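Local coordinates for protein sensor histidine kinase CitA (Klebsiella pneumoniae, PDB 1P0Z) that senses periplasmic citrate as the membrane-bound histidine kinase of the CitA/CitB two-component system, switching on citrate-fermentation genes, the ligand-binding domain being the part present, at residues M17-M22 with D42-F47; S106-A111 with G117-G122. All coordinates share one frame; numbering follows the deposited sequence. Where two conformers were deposited one is given.

Contact 1: residues M17-M22 with D42-F47; sequences MQISAM and DPMRSF. With NA (sodium ion), chain L.
No flat group enters the meeting of M44 with I19 and M22; the guanidinium of R45 sits on another side of helix 34-47, with D42 OD1 at its edge and in its plane. NH1 of R45 lies 3.3 Å from OD1 of D42, a salt bridge whose hydrogen bond is weak and strongly bent. K38 forms a salt bridge with OD2 of D42 and Y64 a hydrogen bond with OD1, which probably steadies the carboxylate. The contact itself, helix packing in the periplasmic PAS-like (Cache) sensor domain, belongs to thioethers. M44 reaches from helix 34-47 toward the end of helix 6-20, and its methyl CE meets I19 CG1 tip to tip at 3.9 Å. M22 runs past M44 in the opposite direction, bringing the sulfurs SD of M22 and SD of M44 to 3.6 Å, a van der Waals contact. Each methionine is extended at chi2 and then bent at chi3 (73° in M22, 79° in M44), which turns its methyl off the line of the chain. Methionine, long, unbranched and polarisable, suits a CA-CA separation of 8.7 Å between I19 and M44. I19, shorter and branched, suits the helix face that also packs on V119 and V121. S20 faces another way: its OG binds the sodium ion at 2.4 Å, and a sodium-bound water donates to the O of M17. With no hydrogen bond across and only 128 Å² buried, dispersion and hydrophobic burial alone join helix 34-47 here to the end of helix 6-20 and to M22, N-cap residue of helix 23-30.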
ATOM      1  N   MET A  17      -3.977   6.005  -3.131  1.00 17.42           N
ATOM      2  CA  MET A  17      -5.392   6.351  -3.249  1.00 18.12           C
ATOM      3  C   MET A  17      -5.941   5.838  -4.583  1.00 18.59           C
ATOM      4  O   MET A  17      -7.024   5.237  -4.623  1.00 20.17           O
ATOM      5  CB  MET A  17      -5.574   7.857  -3.093  1.00 18.67           C
ATOM      6  CG  MET A  17      -5.313   8.278  -1.666  1.00 21.70           C
ATOM      7  SD  MET A  17      -5.478  10.030  -1.430  1.00 27.37           S
ATOM      8  CE  MET A  17      -7.228  10.208  -1.714  1.00 29.28           C
ATOM      9  N   GLN A  18      -5.204   6.061  -5.663  1.00 18.69           N
ATOM     10  CA  GLN A  18      -5.653   5.634  -6.983  1.00 19.84           C
ATOM     11  C   GLN A  18      -5.791   4.129  -7.067  1.00 18.93           C
ATOM     12  O   GLN A  18      -6.790   3.613  -7.571  1.00 20.51           O
ATOM     13  CB  GLN A  18      -4.664   6.108  -8.055  1.00 19.78           C
ATOM     14  CG  GLN A  18      -4.724   7.578  -8.251  1.00 21.02           C
ATOM     15  CD  GLN A  18      -3.684   8.071  -9.218  1.00 24.85           C
ATOM     16  OE1 GLN A  18      -2.501   7.738  -9.100  1.00 25.35           O
ATOM     17  NE2 GLN A  18      -4.107   8.882 -10.168  1.00 25.08           N
ATOM     18  N   ILE A  19      -4.790   3.406  -6.574  1.00 16.81           N
ATOM     19  CA  ILE A  19      -4.830   1.960  -6.673  1.00 18.31           C
ATOM     20  C   ILE A  19      -5.944   1.403  -5.805  1.00 18.38           C
ATOM     21  O   ILE A  19      -6.704   0.501  -6.238  1.00 18.87           O
ATOM     22  CB  ILE A  19      -3.478   1.347  -6.236  1.00 18.39           C
ATOM     23  CG1 ILE A  19      -2.394   1.785  -7.221  1.00 19.06           C
ATOM     24  CG2 ILE A  19      -3.589  -0.161  -6.124  1.00 18.86           C
ATOM     25  CD1 ILE A  19      -1.006   1.366  -6.798  1.00 20.96           C
ATOM     26  N   SER A  20      -6.086   1.938  -4.585  1.00 17.63           N
ATOM     27  CA  SER A  20      -7.093   1.372  -3.679  1.00 18.90           C
ATOM     28  C   SER A  20      -8.528   1.566  -4.160  1.00 20.37           C
ATOM     29  O   SER A  20      -9.421   0.850  -3.725  1.00 20.30           O
ATOM     30  CB  SER A  20      -6.958   1.965  -2.254  1.00 18.39           C
ATOM     31  OG  SER A  20      -7.258   3.348  -2.245  1.00 17.86           O
ATOM     32  N   ALA A  21      -8.730   2.537  -5.032  1.00 19.59           N
ATOM     33  CA  ALA A  21     -10.069   2.848  -5.556  1.00 22.06           C
ATOM     34  C   ALA A  21     -10.402   2.083  -6.832  1.00 23.20           C
ATOM     35  O   ALA A  21     -11.543   2.202  -7.333  1.00 25.60           O
ATOM     36  CB  ALA A  21     -10.173   4.351  -5.811  1.00 22.87           C
ATOM     37  N   MET A  22      -9.467   1.299  -7.364  1.00 23.25           N
ATOM     38  CA  MET A  22      -9.751   0.569  -8.599  1.00 23.78           C
ATOM     39  C   MET A  22     -10.845  -0.482  -8.392  1.00 25.06           C
ATOM     40  O   MET A  22     -10.707  -1.355  -7.556  1.00 24.04           O
ATOM     41  CB  MET A  22      -8.489  -0.122  -9.135  1.00 24.73           C
ATOM     42  CG  MET A  22      -7.449   0.853  -9.671  1.00 26.27           C
ATOM     43  SD  MET A  22      -5.881   0.059  -9.978  1.00 30.34           S
ATOM     44  CE  MET A  22      -6.234  -0.881 -11.449  1.00 31.64           C
ATOM     45  N   ASP A  42       1.227  -6.173 -10.255  1.00 25.44           N
ATOM     46  CA  ASP A  42       2.556  -6.280 -10.867  1.00 26.26           C
ATOM     47  C   ASP A  42       2.830  -5.226 -11.934  1.00 26.07           C
ATOM     48  O   ASP A  42       3.893  -4.622 -11.933  1.00 26.31           O
ATOM     49  CB  ASP A  42       2.757  -7.655 -11.518  1.00 28.29           C
ATOM     50  CG  ASP A  42       3.193  -8.728 -10.538  1.00 31.07           C
ATOM     51  OD1 ASP A  42       3.538  -8.434  -9.367  1.00 31.34           O
ATOM     52  OD2 ASP A  42       3.227  -9.918 -10.959  1.00 32.63           O
ATOM     53  N   PRO A  43       1.896  -5.033 -12.879  1.00 26.38           N
ATOM     54  CA  PRO A  43       2.196  -4.023 -13.901  1.00 25.66           C
ATOM     55  C   PRO A  43       2.306  -2.627 -13.306  1.00 25.50           C
ATOM     56  O   PRO A  43       3.069  -1.805 -13.805  1.00 25.22           O
ATOM     57  CB  PRO A  43       1.015  -4.117 -14.880  1.00 26.67           C
ATOM     58  CG  PRO A  43       0.389  -5.492 -14.583  1.00 28.23           C
ATOM     59  CD  PRO A  43       0.570  -5.632 -13.091  1.00 26.06           C
ATOM     60  N   MET A  44       1.539  -2.361 -12.247  1.00 25.19           N
ATOM     61  CA  MET A  44       1.606  -1.044 -11.619  1.00 25.54           C
ATOM     62  C   MET A  44       2.922  -0.867 -10.865  1.00 24.79           C
ATOM     63  O   MET A  44       3.512   0.231 -10.845  1.00 22.64           O
ATOM     64  CB  MET A  44       0.402  -0.842 -10.692  1.00 26.46           C
ATOM     65  CG  MET A  44      -0.892  -1.085 -11.431  1.00 30.66           C
ATOM     66  SD  MET A  44      -2.336  -0.476 -10.604  1.00 32.89           S
ATOM     67  CE  MET A  44      -2.199   1.278 -11.043  1.00 33.65           C
ATOM     68  N   ARG A  45       3.380  -1.957 -10.247  1.00 24.39           N
ATOM     69  CA  ARG A  45       4.643  -1.950  -9.488  1.00 25.44           C
ATOM     70  C   ARG A  45       5.786  -1.690 -10.490  1.00 25.13           C
ATOM     71  O   ARG A  45       6.698  -0.884 -10.220  1.00 24.79           O
ATOM     72  CB  ARG A  45       4.772  -3.319  -8.778  1.00 27.55           C
ATOM     73  CG  ARG A  45       5.940  -3.513  -7.860  1.00 33.20           C
ATOM     74  CD  ARG A  45       7.145  -4.043  -8.641  1.00 35.79           C
ATOM     75  NE  ARG A  45       7.827  -5.135  -7.937  1.00 38.95           N
ATOM     76  CZ  ARG A  45       7.311  -6.356  -7.757  1.00 39.97           C
ATOM     77  NH1 ARG A  45       6.107  -6.652  -8.217  1.00 42.08           N
ATOM     78  NH2 ARG A  45       8.021  -7.293  -7.146  1.00 42.76           N
ATOM     79  N   SER A  46       5.692  -2.335 -11.652  0.62 25.15           N
ATOM     80  CA  SER A  46       6.689  -2.206 -12.711  0.62 24.91           C
ATOM     81  C   SER A  46       6.743  -0.777 -13.261  0.62 24.88           C
ATOM     82  O   SER A  46       7.818  -0.185 -13.398  0.62 24.19           O
ATOM     83  CB  SER A  46       6.358  -3.177 -13.856  0.62 26.24           C
ATOM     84  OG  SER A  46       7.222  -2.963 -14.960  0.62 26.42           O
ATOM     85  N   PHE A  47       5.569  -0.212 -13.528  1.00 24.03           N
ATOM     86  CA  PHE A  47       5.464   1.138 -14.099  1.00 22.76           C
ATOM     87  C   PHE A  47       5.775   2.280 -13.125  1.00 23.16           C
ATOM     88  O   PHE A  47       6.385   3.257 -13.505  1.00 22.84           O
ATOM     89  CB  PHE A  47       4.062   1.290 -14.720  1.00 23.57           C
ATOM     90  CG  PHE A  47       3.867   2.530 -15.515  1.00 23.26           C
ATOM     91  CD1 PHE A  47       4.658   2.800 -16.636  1.00 22.10           C
ATOM     92  CD2 PHE A  47       2.848   3.428 -15.159  1.00 23.05           C
ATOM     93  CE1 PHE A  47       4.427   3.966 -17.403  1.00 23.01           C
ATOM     94  CE2 PHE A  47       2.602   4.596 -15.915  1.00 24.37           C
ATOM     95  CZ  PHE A  47       3.398   4.864 -17.040  1.00 22.79           C
TER
HETATM   96 NA    NA L1633      -8.716   4.512  -0.722  1.00 19.11          NA
HETATM   97  O   HOH W   1      -8.881   6.002  -2.561  1.00 20.21           O
HETATM   98  O   HOH W   2      -9.759   6.311   0.684  1.00 22.98           O
HETATM   99  O   HOH W   3     -11.102   4.005  -1.181  1.00 24.93           O

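Contact 2: residues S106-A111 with G117-G122; sequences SPIQDA and GIVSVG. With NA (sodium ion), chain L.
The N-H of I108 approaches the carbonyl of G117 from above its plane, 62° out of it, although the bond is nearly straight at the hydrogen and the distance from I108 N to G117 O is a normal 2.9 Å. The other rungs of this antiparallel hairpin, 101-109 with 115-124, are more regular: V119 N donates to S106 O at 2.9 Å, and S106 N to V119 O at 3.0 Å, both donors lying nearly on the line of the carbonyl bond. The return bond from G117 N to I108 O is weak. The strands run 141° apart in direction, and G117 is almost fully stretched, a backbone shape that would jam a side chain against the preceding carbonyl and so calls for glycine. P107 pairs with I118 at the non-hydrogen-bonded position, where a proline's missing N-H costs no bond to this partner strand; the CA of P107 and the O of G117 make a CH···O contact instead. The hairpin belongs to the antiparallel sheet of the PAS-like domain, whose I118 and S120 face borders the citrate pocket.

On the face carrying S106, I108 and V119, the side chains of I108 and V119 cross at about a right angle, CG1 of I108 lying 3.7 Å from CG2 of V119. Beta-branched and apolar, both suit a sheet face covered by helices 6-20 and 23-30. S106 swings its OG anti to its own nitrogen (chi1 -174°) and onto the sodium ion at 2.4 Å, as does the O of P107; OG also hydrogen-bonds S89. Q109 OE1 takes a bond from a sodium-bound water. The hairpin thus lends S106 OG and P107 O, oxygens not used between these two strands, to the cation, consistent with sodium's preference for hard oxygen ligands, here all hydroxyl, carbonyl and water.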
ATOM      1  N   SER A 106      -3.778   3.900   1.977  1.00 15.48           N
ATOM      2  CA  SER A 106      -5.185   4.300   1.767  1.00 16.23           C
ATOM      3  C   SER A 106      -6.006   3.015   1.872  1.00 17.49           C
ATOM      4  O   SER A 106      -5.583   1.952   1.391  1.00 17.79           O
ATOM      5  CB  SER A 106      -5.344   4.908   0.354  1.00 17.40           C
ATOM      6  OG  SER A 106      -6.674   5.419   0.194  1.00 16.74           O
ATOM      7  N   PRO A 107      -7.221   3.101   2.452  1.00 16.91           N
ATOM      8  CA  PRO A 107      -8.036   1.884   2.575  1.00 18.15           C
ATOM      9  C   PRO A 107      -8.668   1.525   1.236  1.00 18.12           C
ATOM     10  O   PRO A 107      -8.845   2.394   0.360  1.00 18.21           O
ATOM     11  CB  PRO A 107      -9.146   2.299   3.560  1.00 18.59           C
ATOM     12  CG  PRO A 107      -9.319   3.795   3.309  1.00 19.45           C
ATOM     13  CD  PRO A 107      -7.858   4.271   3.077  1.00 18.23           C
ATOM     14  N   ILE A 108      -8.931   0.246   1.039  0.66 18.14           N
ATOM     15  CA  ILE A 108      -9.676  -0.222  -0.139  0.66 18.09           C
ATOM     16  C   ILE A 108     -11.074  -0.403   0.487  0.66 19.53           C
ATOM     17  O   ILE A 108     -11.202  -1.072   1.515  0.66 17.33           O
ATOM     18  CB  ILE A 108      -9.195  -1.598  -0.624  0.66 18.17           C
ATOM     19  CG1 ILE A 108      -7.685  -1.586  -0.885  0.66 16.76           C
ATOM     20  CG2 ILE A 108      -9.975  -1.980  -1.882  0.66 17.71           C
ATOM     21  CD1 ILE A 108      -7.119  -2.977  -1.246  0.66 13.68           C
ATOM     22  N   GLN A 109     -12.097   0.192  -0.127  1.00 19.89           N
ATOM     23  CA  GLN A 109     -13.474   0.168   0.408  1.00 20.46           C
ATOM     24  C   GLN A 109     -14.497  -0.397  -0.551  1.00 22.80           C
ATOM     25  O   GLN A 109     -14.356  -0.231  -1.756  1.00 21.95           O
ATOM     26  CB  GLN A 109     -13.882   1.592   0.770  1.00 22.67           C
ATOM     27  CG  GLN A 109     -13.152   2.120   1.998  1.00 23.17           C
ATOM     28  CD  GLN A 109     -13.256   3.615   2.122  1.00 25.02           C
ATOM     29  OE1 GLN A 109     -12.617   4.358   1.366  1.00 25.69           O
ATOM     30  NE2 GLN A 109     -14.077   4.085   3.072  1.00 26.26           N
ATOM     31  N   ASP A 110     -15.521  -1.074  -0.021  1.00 23.34           N
ATOM     32  CA  ASP A 110     -16.580  -1.531  -0.929  1.00 25.47           C
ATOM     33  C   ASP A 110     -17.504  -0.337  -1.237  1.00 26.57           C
ATOM     34  O   ASP A 110     -17.283   0.780  -0.755  1.00 25.26           O
ATOM     35  CB  ASP A 110     -17.370  -2.740  -0.363  1.00 26.50           C
ATOM     36  CG  ASP A 110     -18.141  -2.441   0.908  1.00 28.29           C
ATOM     37  OD1 ASP A 110     -18.478  -1.281   1.211  1.00 29.20           O
ATOM     38  OD2 ASP A 110     -18.451  -3.433   1.621  1.00 31.83           O
ATOM     39  N   ALA A 111     -18.560  -0.564  -2.019  1.00 28.06           N
ATOM     40  CA  ALA A 111     -19.436   0.546  -2.388  1.00 30.80           C
ATOM     41  C   ALA A 111     -20.135   1.248  -1.214  1.00 31.54           C
ATOM     42  O   ALA A 111     -20.468   2.418  -1.318  1.00 32.47           O
ATOM     43  CB  ALA A 111     -20.469   0.067  -3.430  1.00 32.27           C
ATOM     44  N   GLY A 117      -9.732  -3.573   3.119  1.00 19.61           N
ATOM     45  CA  GLY A 117      -8.302  -3.823   2.936  1.00 19.31           C
ATOM     46  C   GLY A 117      -7.523  -2.517   2.896  1.00 18.27           C
ATOM     47  O   GLY A 117      -8.046  -1.453   3.209  1.00 18.44           O
ATOM     48  N   ILE A 118      -6.266  -2.611   2.472  1.00 18.11           N
ATOM     49  CA  ILE A 118      -5.388  -1.436   2.469  1.00 18.16           C
ATOM     50  C   ILE A 118      -4.352  -1.553   1.336  1.00 18.15           C
ATOM     51  O   ILE A 118      -3.920  -2.638   0.966  1.00 17.84           O
ATOM     52  CB  ILE A 118      -4.647  -1.353   3.845  1.00 18.48           C
ATOM     53  CG1 ILE A 118      -3.727  -0.126   3.915  1.00 18.59           C
ATOM     54  CG2 ILE A 118      -3.857  -2.664   4.104  1.00 19.01           C
ATOM     55  CD1 ILE A 118      -3.110   0.084   5.356  1.00 20.04           C
ATOM     56  N   VAL A 119      -3.960  -0.408   0.796  1.00 17.49           N
ATOM     57  CA  VAL A 119      -2.877  -0.375  -0.196  1.00 16.31           C
ATOM     58  C   VAL A 119      -1.803   0.546   0.395  1.00 16.09           C
ATOM     59  O   VAL A 119      -2.117   1.605   0.937  1.00 16.50           O
ATOM     60  CB  VAL A 119      -3.324   0.249  -1.537  1.00 17.12           C
ATOM     61  CG1 VAL A 119      -2.099   0.454  -2.463  1.00 17.26           C
ATOM     62  CG2 VAL A 119      -4.362  -0.665  -2.212  1.00 18.19           C
ATOM     63  N   SER A 120      -0.555   0.095   0.302  1.00 15.46           N
ATOM     64  CA  SER A 120       0.578   0.887   0.802  1.00 16.57           C
ATOM     65  C   SER A 120       1.573   0.971  -0.351  1.00 16.62           C
ATOM     66  O   SER A 120       2.009  -0.064  -0.869  1.00 17.68           O
ATOM     67  CB  SER A 120       1.239   0.167   1.994  1.00 16.85           C
ATOM     68  OG  SER A 120       2.396   0.903   2.427  1.00 17.80           O
ATOM     69  N   VAL A 121       1.919   2.195  -0.750  1.00 15.86           N
ATOM     70  CA  VAL A 121       2.902   2.387  -1.813  1.00 16.73           C
ATOM     71  C   VAL A 121       4.118   2.977  -1.103  1.00 16.37           C
ATOM     72  O   VAL A 121       4.020   4.005  -0.450  1.00 16.91           O
ATOM     73  CB  VAL A 121       2.369   3.362  -2.878  1.00 16.07           C
ATOM     74  CG1 VAL A 121       3.462   3.736  -3.848  1.00 17.58           C
ATOM     75  CG2 VAL A 121       1.148   2.708  -3.594  1.00 18.33           C
ATOM     76  N   GLY A 122       5.260   2.336  -1.259  1.00 16.07           N
ATOM     77  CA  GLY A 122       6.425   2.785  -0.510  1.00 15.89           C
ATOM     78  C   GLY A 122       7.668   3.104  -1.313  1.00 17.14           C
ATOM     79  O   GLY A 122       7.916   2.523  -2.373  1.00 16.40           O
TER
HETATM   80 NA    NA L1633      -8.716   4.512  -0.722  1.00 19.11          NA
HETATM   81  O   HOH W   3     -11.102   4.005  -1.181  1.00 24.93           O
HETATM   82  O   HOH W   2      -9.759   6.311   0.684  1.00 22.98           O
HETATM   83  O   HOH W   1      -8.881   6.002  -2.561  1.00 20.21           O

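How the contacts relate
The sodium ion ties the two contacts together: S20 of contact 1, S106 and P107 of contact 2 and three waters supply its six oxygens. The centres of the two contacts lie about 11 Å apart, and they touch directly, S20 OG standing 3.3 Å from S106 OG in a probable hydrogen bond. I19 and V119 also meet, so the helix of contact 1 packs on the hairpin of contact 2. The citrate site lies across the sheet from that helix. There S120 OG hydrogen-bonds a bound citrate, and the side chain of I118 is about 4 Å from that of K105, a citrate-binding residue, whereas I19's is about 11 Å from it.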